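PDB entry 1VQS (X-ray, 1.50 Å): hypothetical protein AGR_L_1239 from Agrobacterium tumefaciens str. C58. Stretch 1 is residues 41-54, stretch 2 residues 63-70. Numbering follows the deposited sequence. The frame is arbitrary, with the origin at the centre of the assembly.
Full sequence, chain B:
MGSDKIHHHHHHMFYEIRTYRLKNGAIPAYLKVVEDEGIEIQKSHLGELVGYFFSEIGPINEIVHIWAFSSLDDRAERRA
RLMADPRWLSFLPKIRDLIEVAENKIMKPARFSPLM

Stretch 1 41-54: IQKSHLGELVGYFF
Stretch 2, residues 63-70: IVHIWAFS

How do the two stretches pair? Helix 41-46 gives way at Gly-47, the first residue to leave helical phi/psi, whose positive phi (94/-112) suits glycine, and the chain returns as a strand antiparallel to strand 63-69, their axes at 155°. Tyr-52 lies opposite His-65 (CA to CA 4.3 Å) and Phe-54 opposite Ile-63 (4.6 Å, CA to CA). Phe-53 N donates to Val-64 O (2.8 Å), and Val-64 N to Phe-53 O (3.0 Å).

What holds Trp-67, the residue with most surface covered? Its rotamer (chi1 -63°, chi2 85°) slides the indole between helix and strand. Leu-46 CD1 (m, t) lies 3.9 Å from the centroid of the Trp-67 six-membered ring, and Leu-49 CD1 (t, p) 3.8 Å from that centroid over the opposite face. Trp-67 NE1 donates to His-65 ND1 (2.9 Å), and the same imidazole stacks, offset, on the Tyr-52 ring, planes at 12°.

Where does Ile-66 meet the bulge? The register shifts by one between Leu-49 and Gly-51, with Val-50 at phi/psi -95/-48. Ile-66 O accepts from Val-50 N (2.8 Å) and, weakly, from Gly-51 N (3.4 Å); Ile-66 N donates to Gly-51 O (3.0 Å). Its side chain (m, t) packs CG2 against Val-50 CB at 3.8 Å, while Ile-66 CD1 reaches the edge of the Phe-53 ring, 4.3 Å from Phe-53 CE2.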

# COMPACT_ATOMS: atom_id res chain seq x y z
N ILE B 41 8.89 31.64 9.50
CA ILE B 41 10.09 31.46 8.69
C ILE B 41 9.77 30.70 7.40
O ILE B 41 10.18 31.10 6.32
CB ILE B 41 11.20 30.74 9.50
CG1 ILE B 41 11.72 31.66 10.64
CG2 ILE B 41 12.33 30.30 8.60
CD1 ILE B 41 12.42 30.91 11.77
N GLN B 42 8.99 29.62 7.50
CA GLN B 42 8.67 28.81 6.34
C GLN B 42 7.91 29.65 5.30
O GLN B 42 8.26 29.67 4.13
CB GLN B 42 7.84 27.59 6.74
CG GLN B 42 7.72 26.58 5.65
CD GLN B 42 7.00 25.35 6.11
OE1 GLN B 42 6.15 25.44 7.00
NE2 GLN B 42 7.30 24.19 5.48
N LYS B 43 6.89 30.38 5.74
CA LYS B 43 6.11 31.26 4.85
C LYS B 43 6.98 32.32 4.20
O LYS B 43 6.78 32.71 3.03
CB LYS B 43 4.95 31.94 5.58
CG LYS B 43 3.84 30.99 5.98
CD LYS B 43 2.96 31.53 7.10
CE LYS B 43 2.15 32.71 6.74
NZ LYS B 43 1.52 33.21 8.01
N SER B 44 7.96 32.83 4.96
CA SER B 44 8.79 33.90 4.43
C SER B 44 9.64 33.50 3.25
O SER B 44 10.13 34.38 2.54
CB SER B 44 9.70 34.48 5.50
OG SER B 44 10.78 33.62 5.77
N HIS B 45 9.82 32.20 3.05
CA HIS B 45 10.50 31.70 1.83
C HIS B 45 9.53 31.17 0.81
O HIS B 45 9.63 31.48 -0.36
CB HIS B 45 11.53 30.63 2.19
CG HIS B 45 12.66 31.14 3.03
ND1 HIS B 45 13.65 31.97 2.53
CD2 HIS B 45 12.94 30.96 4.34
CE1 HIS B 45 14.48 32.27 3.51
NE2 HIS B 45 14.08 31.67 4.62
N LEU B 46 8.61 30.31 1.25
CA LEU B 46 7.76 29.60 0.32
C LEU B 46 6.64 30.44 -0.24
O LEU B 46 6.18 30.16 -1.33
CB LEU B 46 7.21 28.34 0.95
CG LEU B 46 8.28 27.35 1.43
CD1 LEU B 46 7.56 26.08 1.93
CD2 LEU B 46 9.28 27.02 0.36
N GLY B 47 6.23 31.47 0.49
CA GLY B 47 5.18 32.36 0.02
C GLY B 47 3.77 32.01 0.47
O GLY B 47 3.43 32.11 1.66
N GLU B 48 2.95 31.61 -0.48
CA GLU B 48 1.50 31.51 -0.31
C GLU B 48 1.09 30.16 0.29
O GLU B 48 0.90 29.18 -0.41
CB GLU B 48 0.80 31.76 -1.66
CG GLU B 48 1.04 33.19 -2.18
CD GLU B 48 0.05 33.62 -3.27
OE1 GLU B 48 -1.16 33.34 -3.15
OE2 GLU B 48 0.49 34.30 -4.22
N LEU B 49 0.99 30.13 1.62
CA LEU B 49 0.37 29.00 2.32
C LEU B 49 -1.12 29.03 2.05
O LEU B 49 -1.77 30.04 2.30
CB LEU B 49 0.62 29.12 3.81
CG LEU B 49 -0.01 28.05 4.70
CD1 LEU B 49 0.52 26.66 4.39
CD2 LEU B 49 0.19 28.41 6.19
N VAL B 50 -1.64 27.89 1.61
CA VAL B 50 -3.06 27.75 1.27
C VAL B 50 -3.86 27.18 2.45
O VAL B 50 -4.91 27.70 2.82
CB VAL B 50 -3.20 26.85 0.03
CG1 VAL B 50 -4.64 26.51 -0.22
CG2 VAL B 50 -2.61 27.54 -1.20
N GLY B 51 -3.34 26.12 3.04
CA GLY B 51 -4.02 25.50 4.15
C GLY B 51 -3.08 24.59 4.91
O GLY B 51 -2.07 24.15 4.37
N TYR B 52 -3.40 24.35 6.18
CA TYR B 52 -2.53 23.55 7.03
C TYR B 52 -3.44 22.78 7.98
O TYR B 52 -4.11 23.38 8.82
CB TYR B 52 -1.58 24.46 7.79
CG TYR B 52 -0.24 23.81 8.16
CD1 TYR B 52 -0.16 22.77 9.07
CD2 TYR B 52 0.96 24.30 7.63
CE1 TYR B 52 1.07 22.17 9.41
CE2 TYR B 52 2.19 23.71 7.96
CZ TYR B 52 2.24 22.65 8.85
OH TYR B 52 3.46 22.05 9.22
N PHE B 53 -3.45 21.45 7.87
CA PHE B 53 -4.47 20.61 8.49
C PHE B 53 -3.85 19.44 9.24
O PHE B 53 -2.76 19.00 8.94
CB PHE B 53 -5.43 20.03 7.44
CG PHE B 53 -5.94 21.05 6.46
CD1 PHE B 53 -6.95 21.91 6.83
CD2 PHE B 53 -5.43 21.18 5.19
CE1 PHE B 53 -7.44 22.87 5.96
CE2 PHE B 53 -5.93 22.17 4.30
CZ PHE B 53 -6.94 22.98 4.70
N PHE B 54 -4.62 18.94 10.20
CA PHE B 54 -4.26 17.73 10.92
C PHE B 54 -5.45 16.78 10.97
O PHE B 54 -6.59 17.18 10.81
CB PHE B 54 -3.74 18.02 12.34
CG PHE B 54 -4.71 18.69 13.24
CD1 PHE B 54 -4.87 20.07 13.21
CD2 PHE B 54 -5.45 17.95 14.14
CE1 PHE B 54 -5.74 20.68 14.08
CE2 PHE B 54 -6.34 18.56 15.00
CZ PHE B 54 -6.49 19.92 14.96
N ILE B 63 -0.47 15.10 9.05
CA ILE B 63 -0.42 16.53 8.71
C ILE B 63 -0.54 16.67 7.19
O ILE B 63 0.13 15.94 6.46
CB ILE B 63 0.90 17.16 9.19
CG1 ILE B 63 0.98 17.13 10.72
CG2 ILE B 63 1.04 18.62 8.69
CD1 ILE B 63 -0.03 17.96 11.45
N VAL B 64 -1.36 17.60 6.71
CA VAL B 64 -1.38 17.96 5.29
C VAL B 64 -1.25 19.45 5.18
O VAL B 64 -2.00 20.18 5.83
CB VAL B 64 -2.67 17.55 4.64
CG1 VAL B 64 -2.80 18.17 3.22
CG2 VAL B 64 -2.78 16.04 4.54
N HIS B 65 -0.29 19.93 4.41
CA HIS B 65 -0.22 21.35 4.15
C HIS B 65 -0.05 21.59 2.67
O HIS B 65 0.49 20.76 1.96
CB HIS B 65 0.80 22.11 5.03
CG HIS B 65 2.20 21.57 5.04
ND1 HIS B 65 3.29 22.26 4.52
CD2 HIS B 65 2.71 20.45 5.59
CE1 HIS B 65 4.39 21.57 4.74
NE2 HIS B 65 4.07 20.47 5.38
N ILE B 66 -0.62 22.72 2.22
CA ILE B 66 -0.76 23.04 0.84
C ILE B 66 -0.21 24.43 0.58
O ILE B 66 -0.51 25.39 1.32
CB ILE B 66 -2.22 23.02 0.45
CG1 ILE B 66 -2.85 21.69 0.84
CG2 ILE B 66 -2.35 23.32 -1.02
CD1 ILE B 66 -4.28 21.53 0.40
N TRP B 67 0.59 24.55 -0.49
CA TRP B 67 1.23 25.80 -0.88
C TRP B 67 0.91 26.05 -2.35
O TRP B 67 0.81 25.09 -3.12
CB TRP B 67 2.75 25.67 -0.73
CG TRP B 67 3.16 25.44 0.67
CD1 TRP B 67 3.23 24.23 1.33
CD2 TRP B 67 3.52 26.44 1.64
NE1 TRP B 67 3.60 24.43 2.64
CE2 TRP B 67 3.82 25.77 2.84
CE3 TRP B 67 3.65 27.83 1.60
CZ2 TRP B 67 4.22 26.44 4.00
CZ3 TRP B 67 4.07 28.50 2.76
CH2 TRP B 67 4.35 27.78 3.93
N ALA B 68 0.80 27.32 -2.74
CA ALA B 68 0.55 27.72 -4.15
C ALA B 68 1.78 28.40 -4.70
O ALA B 68 2.37 29.23 -4.00
CB ALA B 68 -0.60 28.70 -4.22
N PHE B 69 2.13 28.05 -5.94
CA PHE B 69 3.29 28.64 -6.65
C PHE B 69 2.92 29.06 -8.06
O PHE B 69 2.09 28.39 -8.71
CB PHE B 69 4.42 27.60 -6.74
CG PHE B 69 4.92 27.14 -5.40
CD1 PHE B 69 5.77 27.95 -4.68
CD2 PHE B 69 4.56 25.92 -4.87
CE1 PHE B 69 6.24 27.56 -3.44
CE2 PHE B 69 5.03 25.53 -3.63
CZ PHE B 69 5.88 26.34 -2.92
N SER B 70 3.53 30.12 -8.57
CA SER B 70 3.20 30.57 -9.92
C SER B 70 3.88 29.73 -10.99
O SER B 70 3.42 29.71 -12.15
CB SER B 70 3.58 32.04 -10.12
OG SER B 70 4.91 32.25 -9.74
O HOH W 1 4.19 30.91 -3.05